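Local coordinates for putative ABC transporter subunit, substrate-binding component (Rhodopseudomonas palustris, PDB 4EVQ), which binds 4-hydroxybenzoate and probably serves as the solute-binding component of an ABC transporter that takes up lignin-derived benzoate compounds, at residues S277-A280 with I284-D287; Q272-S277 with Q292-G297. All blocks are in the same frame, centred on the assembly; numbering follows the deposited sequence. Where two conformers were deposited one is given.

Interaction 1. Residues S277-A280 with I284-D287; sequences SFEA and IPPD
Phe278 lays one face of its ring against Pro286 where a short proline-containing loop joins two consecutive helices of this periplasmic binding protein. Helix 269-282 ends, and the extended segment 284-287 folds back along its last turns before helix 288-306 begins. The central contact is a CH-pi interaction. Pro286 CB sits over the middle of the Phe278 ring, 3.7 Å from its centroid and 13° off the ring normal. With CG anti to the backbone N (chi1 -167°), the Phe278 ring projects toward the loop, where Pro286 lies over its face. The two side chains run past each other in opposite directions, and the pyrrolidine also reaches back to the base of the phenylalanine, with Pro286 CG 4.0 Å from Phe278 CB.

The edge of the same ring meets the loop backbone. Ile284 O lies in the ring plane, 3.3 Å from Phe278 CD1. This carbonyl oxygen is buried by the contact and has no hydrogen-bond partner in the model. Ile284 CG1 comes to 4.2 Å from Phe278 CE1, a looser apolar contact. Arg38 and Leu42 of helix 30-46 also touch Phe278.

Glu279, partly exposed, meets the loop at Ile284 and Pro285. Its chain is extended beyond CG (chi2 178°), and it crosses Pro285 at a slant. The methylene takes part too, with Glu279 CG 3.5 Å from Ile284 O. The carboxylate reaches further and rests on the proline, where Glu279 OE2 lies 3.5 Å from both CA and CB of Pro285.

Interaction 2. Residues Q272-S277 with Q292-G297; sequences QAFVKS and QGWDAG
Trp294 receives the edge of Phe274 on one face of its indole, and this single aromatic pair makes the contact between two consecutive helices. The second segment starts at Gln292, whose side chain turns to other partners. Its OE1 accepts a hydrogen bond from His261 NE2, and its NE2 donates to Asn113 OD1. Gly293 follows, and its O accepts the helical bond from Gly297 N.

Trp294 then points at helix 269-282. Its indole stands anti to the backbone N (chi1 175°), and the Trp294 and Phe274 side chains leave their helices toward each other. The pair is edge-to-face but well tilted. The planes stand at 54°, and the Phe274 centroid is 4.6 Å from that of the five-membered ring. Phe274 CD1 is 3.5 Å from both CD2 and CE3 of Trp294, and Phe274 CE1 lies 3.6 Å from the same Trp294 CD2. The indole N-H is used as well: Trp294 NE1 bonds to Glu270 OE2, near the start of helix 269-282, which should help fix the ring's rotation.

Asp295 faces another way, with OD2 in a salt bridge to Arg330 and a hydrogen bond to Ser328. Ala296 N bonds back to Gln292 O within the helix. Helix 30-46 packs beside the pair, with Leu42, Tyr43 and Ser46 on Trp294. Asp295 meanwhile ties helix 288-306 to strand 325-328 and the turn after it.

Both interactions use helix 269-282, and their centres are about 9 Å apart. Along the chain, segment 272-277 comes first and overlaps 277-280 at Ser277. The loop 284-287 follows, then 292-297 on helix 288-306. Interaction 1 therefore packs the connecting loop on the end of the first helix, and interaction 2 joins the two helices themselves. The contacts meet directly where Pro286 CB lies 3.4 Å from Phe274 CE2, so Pro286 touches Phe278 of interaction 1 and Phe274 of interaction 2. Through Phe278, Pro286, Phe274 and Trp294 the two contacts adjoin in the periplasmic binding protein fold. Helix 30-46 packs beside both, through Leu42.

Interaction 1. Residues S277-A280 with I284-D287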
loop_
_atom_site.group_PDB
_atom_site.type_symbol
_atom_site.label_atom_id
_atom_site.label_comp_id
_atom_site.label_asym_id
_atom_site.label_seq_id
_atom_site.Cartn_x
_atom_site.Cartn_y
_atom_site.Cartn_z
ATOM N N SER A 277 -15.670 11.542 8.100
ATOM C CA SER A 277 -14.836 11.856 9.269
ATOM C C SER A 277 -13.457 12.366 8.879
ATOM O O SER A 277 -12.903 13.259 9.517
ATOM C CB SER A 277 -14.670 10.604 10.148
ATOM O OG SER A 277 -15.864 10.304 10.845
ATOM N N PHE A 278 -12.869 11.749 7.860
ATOM C CA PHE A 278 -11.540 12.131 7.408
ATOM C C PHE A 278 -11.563 13.533 6.775
ATOM O O PHE A 278 -10.687 14.356 7.042
ATOM C CB PHE A 278 -10.998 11.070 6.462
ATOM C CG PHE A 278 -9.531 11.201 6.165
ATOM C CD1 PHE A 278 -9.066 12.119 5.255
ATOM C CD2 PHE A 278 -8.602 10.406 6.830
ATOM C CE1 PHE A 278 -7.722 12.224 4.979
ATOM C CE2 PHE A 278 -7.279 10.482 6.569
ATOM C CZ PHE A 278 -6.812 11.402 5.665
ATOM N N GLU A 279 -12.560 13.797 5.939
ATOM C CA GLU A 279 -12.674 15.112 5.301
ATOM C C GLU A 279 -12.925 16.186 6.352
ATOM O O GLU A 279 -12.401 17.294 6.239
ATOM C CB GLU A 279 -13.758 15.085 4.237
ATOM C CG GLU A 279 -13.269 14.315 3.031
ATOM C CD GLU A 279 -14.244 14.141 1.868
ATOM O OE1 GLU A 279 -15.398 14.551 1.980
ATOM O OE2 GLU A 279 -13.830 13.542 0.835
ATOM N N ALA A 280 -13.750 15.890 7.353
ATOM C CA ALA A 280 -13.985 16.870 8.407
ATOM C C ALA A 280 -12.689 17.210 9.172
ATOM O O ALA A 280 -12.460 18.374 9.541
ATOM C CB ALA A 280 -15.088 16.399 9.362
ATOM N N ILE A 284 -9.282 16.995 2.997
ATOM C CA ILE A 284 -9.050 16.320 1.751
ATOM C C ILE A 284 -9.622 14.915 1.884
ATOM O O ILE A 284 -9.770 14.379 2.979
ATOM C CB ILE A 284 -7.549 16.220 1.349
ATOM C CG1 ILE A 284 -6.753 15.405 2.379
ATOM C CG2 ILE A 284 -6.906 17.631 1.174
ATOM C CD1 ILE A 284 -5.278 15.172 1.950
ATOM N N PRO A 285 -9.941 14.287 0.767
ATOM C CA PRO A 285 -10.398 12.900 0.848
ATOM C C PRO A 285 -9.277 11.988 1.333
ATOM O O PRO A 285 -8.086 12.227 1.059
ATOM C CB PRO A 285 -10.765 12.558 -0.581
ATOM C CG PRO A 285 -10.841 13.833 -1.301
ATOM C CD PRO A 285 -10.009 14.829 -0.604
ATOM N N PRO A 286 -9.662 10.902 2.034
ATOM C CA PRO A 286 -8.658 9.879 2.296
ATOM C C PRO A 286 -8.315 9.104 1.048
ATOM O O PRO A 286 -9.172 8.913 0.192
ATOM C CB PRO A 286 -9.333 8.971 3.301
ATOM C CG PRO A 286 -10.812 9.124 3.008
ATOM C CD PRO A 286 -10.997 10.526 2.490
ATOM N N ASP A 287 -7.073 8.683 0.925
ATOM C CA ASP A 287 -6.663 7.769 -0.138
ATOM C C ASP A 287 -6.367 6.401 0.438
ATOM O O ASP A 287 -6.619 6.125 1.633
ATOM C CB ASP A 287 -5.504 8.350 -0.947
ATOM C CG ASP A 287 -4.277 8.562 -0.136
ATOM O OD1 ASP A 287 -4.159 8.058 0.977
ATOM O OD2 ASP A 287 -3.364 9.292 -0.607
#

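Interaction 2. Residues Q272-S277 with Q292-G297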
loop_
_atom_site.group_PDB
_atom_site.type_symbol
_atom_site.label_atom_id
_atom_site.label_comp_id
_atom_site.label_asym_id
_atom_site.label_seq_id
_atom_site.Cartn_x
_atom_site.Cartn_y
_atom_site.Cartn_z
ATOM N N GLN A 272 -18.461 5.338 3.816
ATOM C CA GLN A 272 -19.155 6.599 3.845
ATOM C C GLN A 272 -18.820 7.353 5.130
ATOM O O GLN A 272 -18.610 8.549 5.106
ATOM C CB GLN A 272 -20.660 6.369 3.673
ATOM C CG GLN A 272 -20.993 5.868 2.250
ATOM C CD GLN A 272 -20.392 6.725 1.141
ATOM O OE1 GLN A 272 -20.681 7.920 1.032
ATOM N NE2 GLN A 272 -19.542 6.115 0.303
ATOM N N ALA A 273 -18.776 6.645 6.254
ATOM C CA ALA A 273 -18.528 7.295 7.525
ATOM C C ALA A 273 -17.070 7.741 7.641
ATOM O O ALA A 273 -16.774 8.796 8.180
ATOM C CB ALA A 273 -18.879 6.367 8.650
ATOM N N PHE A 274 -16.172 6.906 7.144
ATOM C CA PHE A 274 -14.754 7.219 7.163
ATOM C C PHE A 274 -14.420 8.441 6.306
ATOM O O PHE A 274 -13.689 9.316 6.732
ATOM C CB PHE A 274 -14.008 5.975 6.643
ATOM C CG PHE A 274 -12.536 6.189 6.405
ATOM C CD1 PHE A 274 -11.666 6.396 7.441
ATOM C CD2 PHE A 274 -12.032 6.100 5.121
ATOM C CE1 PHE A 274 -10.317 6.591 7.205
ATOM C CE2 PHE A 274 -10.693 6.261 4.867
ATOM C CZ PHE A 274 -9.836 6.497 5.911
ATOM N N VAL A 275 -14.943 8.472 5.088
ATOM C CA VAL A 275 -14.672 9.604 4.207
ATOM C C VAL A 275 -15.188 10.859 4.876
ATOM O O VAL A 275 -14.492 11.872 4.904
ATOM C CB VAL A 275 -15.303 9.415 2.832
ATOM C CG1 VAL A 275 -15.293 10.713 2.011
ATOM C CG2 VAL A 275 -14.560 8.313 2.087
ATOM N N LYS A 276 -16.397 10.805 5.443
ATOM C CA LYS A 276 -16.967 12.002 6.103
ATOM C C LYS A 276 -16.088 12.482 7.257
ATOM O O LYS A 276 -15.788 13.678 7.380
ATOM C CB LYS A 276 -18.397 11.713 6.582
ATOM C CG LYS A 276 -19.089 12.913 7.260
ATOM C CD LYS A 276 -20.570 12.633 7.495
ATOM C CE LYS A 276 -21.224 13.720 8.357
ATOM N NZ LYS A 276 -22.584 13.313 8.804
ATOM N N SER A 277 -15.670 11.542 8.100
ATOM C CA SER A 277 -14.836 11.856 9.269
ATOM C C SER A 277 -13.457 12.366 8.879
ATOM O O SER A 277 -12.903 13.259 9.517
ATOM C CB SER A 277 -14.670 10.604 10.148
ATOM O OG SER A 277 -15.864 10.304 10.845
ATOM N N GLN A 292 -5.426 2.110 4.731
ATOM C CA GLN A 292 -4.553 1.094 5.254
ATOM C C GLN A 292 -4.148 1.394 6.695
ATOM O O GLN A 292 -4.029 0.467 7.505
ATOM C CB GLN A 292 -3.324 0.902 4.350
ATOM C CG GLN A 292 -3.706 0.294 3.000
ATOM C CD GLN A 292 -2.639 0.371 1.920
ATOM O OE1 GLN A 292 -2.815 -0.188 0.860
ATOM N NE2 GLN A 292 -1.537 1.054 2.191
ATOM N N GLY A 293 -3.959 2.646 7.038
ATOM C CA GLY A 293 -3.681 3.052 8.419
ATOM C C GLY A 293 -4.878 2.879 9.309
ATOM O O GLY A 293 -4.763 2.382 10.444
ATOM N N TRP A 294 -6.026 3.303 8.855
ATOM C CA TRP A 294 -7.258 3.085 9.590
ATOM C C TRP A 294 -7.465 1.616 9.906
ATOM O O TRP A 294 -7.825 1.235 11.049
ATOM C CB TRP A 294 -8.394 3.617 8.728
ATOM C CG TRP A 294 -9.803 3.410 9.226
ATOM C CD1 TRP A 294 -10.622 2.366 8.908
ATOM C CD2 TRP A 294 -10.604 4.325 9.997
ATOM N NE1 TRP A 294 -11.855 2.559 9.462
ATOM C CE2 TRP A 294 -11.887 3.752 10.127
ATOM C CE3 TRP A 294 -10.353 5.550 10.603
ATOM C CZ2 TRP A 294 -12.925 4.359 10.855
ATOM C CZ3 TRP A 294 -11.399 6.179 11.284
ATOM C CH2 TRP A 294 -12.664 5.586 11.404
ATOM N N ASP A 295 -7.253 0.759 8.931
ATOM C CA ASP A 295 -7.455 -0.657 9.143
ATOM C C ASP A 295 -6.387 -1.295 9.993
ATOM O O ASP A 295 -6.665 -2.317 10.660
ATOM C CB ASP A 295 -7.599 -1.401 7.812
ATOM C CG ASP A 295 -8.928 -1.092 7.120
ATOM O OD1 ASP A 295 -9.929 -0.777 7.814
ATOM O OD2 ASP A 295 -8.999 -1.203 5.872
ATOM N N ALA A 296 -5.187 -0.756 10.003
ATOM C CA ALA A 296 -4.189 -1.174 10.989
ATOM C C ALA A 296 -4.741 -0.882 12.371
ATOM O O ALA A 296 -4.588 -1.731 13.267
ATOM C CB ALA A 296 -2.870 -0.465 10.758
ATOM N N GLY A 297 -5.407 0.253 12.557
ATOM C CA GLY A 297 -6.068 0.574 13.826
ATOM C C GLY A 297 -7.155 -0.418 14.131
ATOM O O GLY A 297 -7.201 -0.922 15.268
#